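Local coordinates for formate dehydrogenase (Staphylococcus aureus, PDB 6TTB), which catalyses the NAD-dependent oxidation of formate to carbon dioxide, passing a hydride to the nicotinamide of the cofactor, at the interface of chains A and B. Numbering follows the deposited sequence. Chains: chain A/B, Formate dehydrogenase.

The interface of chains A and B. Residues chain A 95, 302, 305-307, 314, 323-324; chain B 174.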
# COMPACT_ATOMS: atom_id res chain seq x y z
N PHE A 95 -8.56 14.50 -13.74
CA PHE A 95 -9.32 13.94 -12.66
C PHE A 95 -10.81 14.28 -12.82
O PHE A 95 -11.67 13.66 -12.21
CB PHE A 95 -8.74 14.41 -11.34
CG PHE A 95 -7.26 14.65 -11.34
CD1 PHE A 95 -6.34 13.59 -11.46
CD2 PHE A 95 -6.75 15.93 -11.10
CE1 PHE A 95 -4.97 13.83 -11.38
CE2 PHE A 95 -5.38 16.16 -11.07
CZ PHE A 95 -4.50 15.11 -11.20
N TRP A 302 -9.14 5.70 -14.84
CA TRP A 302 -10.35 5.00 -15.30
C TRP A 302 -10.71 5.28 -16.78
O TRP A 302 -10.51 6.41 -17.27
CB TRP A 302 -11.49 5.39 -14.43
CG TRP A 302 -11.25 5.18 -12.99
CD1 TRP A 302 -10.40 5.88 -12.18
CD2 TRP A 302 -11.99 4.28 -12.13
NE1 TRP A 302 -10.49 5.42 -10.89
CE2 TRP A 302 -11.48 4.47 -10.82
CE3 TRP A 302 -12.99 3.31 -12.37
CZ2 TRP A 302 -11.92 3.71 -9.74
CZ3 TRP A 302 -13.40 2.56 -11.30
CH2 TRP A 302 -12.87 2.76 -10.00
N GLN A 305 -13.54 8.82 -17.36
CA GLN A 305 -13.52 9.56 -16.13
C GLN A 305 -14.35 10.78 -16.37
O GLN A 305 -14.29 11.34 -17.46
CB GLN A 305 -12.10 10.01 -15.82
CG GLN A 305 -11.19 8.86 -15.47
CD GLN A 305 -9.98 9.24 -14.65
OE1 GLN A 305 -9.18 8.37 -14.25
NE2 GLN A 305 -9.81 10.54 -14.41
N PRO A 306 -15.19 11.20 -15.39
CA PRO A 306 -15.29 10.48 -14.11
C PRO A 306 -15.77 9.07 -14.33
O PRO A 306 -16.49 8.82 -15.24
CB PRO A 306 -16.32 11.24 -13.28
CG PRO A 306 -16.38 12.63 -13.97
CD PRO A 306 -16.01 12.42 -15.44
N ALA A 307 -15.29 8.14 -13.52
CA ALA A 307 -15.82 6.80 -13.48
C ALA A 307 -17.32 6.85 -13.16
O ALA A 307 -17.76 7.42 -12.16
CB ALA A 307 -15.04 5.96 -12.50
N ARG A 314 -15.10 -0.76 -9.65
CA ARG A 314 -15.29 -0.27 -8.29
C ARG A 314 -15.58 -1.44 -7.35
O ARG A 314 -15.14 -1.44 -6.23
CB ARG A 314 -16.47 0.70 -8.27
CG ARG A 314 -16.30 1.91 -9.18
CD ARG A 314 -17.50 2.80 -8.91
NE ARG A 314 -17.48 4.18 -9.42
CZ ARG A 314 -17.05 5.25 -8.74
NH1 ARG A 314 -16.58 5.16 -7.50
NH2 ARG A 314 -17.16 6.43 -9.29
N VAL A 323 -10.43 6.58 -6.52
CA VAL A 323 -10.74 7.54 -7.56
C VAL A 323 -9.43 8.27 -7.90
O VAL A 323 -8.42 8.01 -7.28
CB VAL A 323 -11.86 8.48 -7.08
CG1 VAL A 323 -13.02 7.65 -6.58
CG2 VAL A 323 -11.35 9.33 -5.96
N HIS A 324 -9.47 9.19 -8.89
CA HIS A 324 -8.29 9.58 -9.60
C HIS A 324 -7.75 10.86 -9.00
O HIS A 324 -7.81 11.90 -9.67
CB HIS A 324 -8.57 9.87 -11.10
CG HIS A 324 -7.30 10.25 -11.81
ND1 HIS A 324 -7.26 10.77 -13.11
CD2 HIS A 324 -6.02 10.17 -11.42
CE1 HIS A 324 -5.98 10.94 -13.48
NE2 HIS A 324 -5.22 10.62 -12.44
N TRP B 174 -17.40 10.33 -6.59
CA TRP B 174 -16.28 10.96 -7.26
C TRP B 174 -16.22 12.40 -6.75
O TRP B 174 -16.60 13.35 -7.43
CB TRP B 174 -16.49 10.86 -8.78
CG TRP B 174 -15.30 11.20 -9.65
CD1 TRP B 174 -14.84 12.43 -9.96
CD2 TRP B 174 -14.35 10.28 -10.22
NE1 TRP B 174 -13.70 12.34 -10.68
CE2 TRP B 174 -13.38 11.05 -10.87
CE3 TRP B 174 -14.17 8.89 -10.15
CZ2 TRP B 174 -12.30 10.49 -11.52
CZ3 TRP B 174 -13.04 8.33 -10.73
CH2 TRP B 174 -12.14 9.11 -11.44
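In this two-fold symmetric dimer of a D-2-hydroxyacid dehydrogenase family enzyme, B:Trp174, in the loop between helices 162-171 and 176-180, inserts its indole into a pocket of chain A lined by A:Pro306 of the loop after strand 296-299 and by A:Val323 and A:His324 after strand 319-321. The partner hides 128 Å² of this one residue, and its chi1 of -168°, with CG anti to the backbone N, directs the ring into that pocket. The indole N-H is spent on a backbone acceptor: B:Trp174 NE1 donates to A:Phe95 O at 2.9 Å. That oxygen lies in the indole plane and the C=O...N angle is 177°, though the bond is less straight at the hydrogen. One indole face lies against A:Pro306, which follows a cis peptide bond; its CB sits over the five-membered ring, 3.6 Å from the centroid, and its CA over the six-membered ring, both as CH-pi contacts. A:Ala307 continues this side over the benzo end, CB to B:Trp174 CZ3 3.6 Å. A:Val323 packs on the opposite face, CB to B:Trp174 CZ3 3.8 Å; bond and face packing together would restrict rotation about CB-CG. Near the rim, displaced toward the A:Val323 side, A:His324 CB touches B:Trp174 CH2 at 3.7 Å. The benzo edge of B:Trp174 also meets a face of A:Trp302, planes 82° apart. A:Gln305 brings its amide crosswise against the CZ2/CH2 rim, NE2 to B:Trp174 CZ2 3.8 Å. Its OE1 takes the backbone N of A:Trp302 on an in-plane lone pair at 2.7 Å, and NE2 donates to A:His324 ND1 at 2.9 Å. These two bonds fix the amide orientation and tie the pocket to A:His324, probably the catalytic histidine by family resemblance.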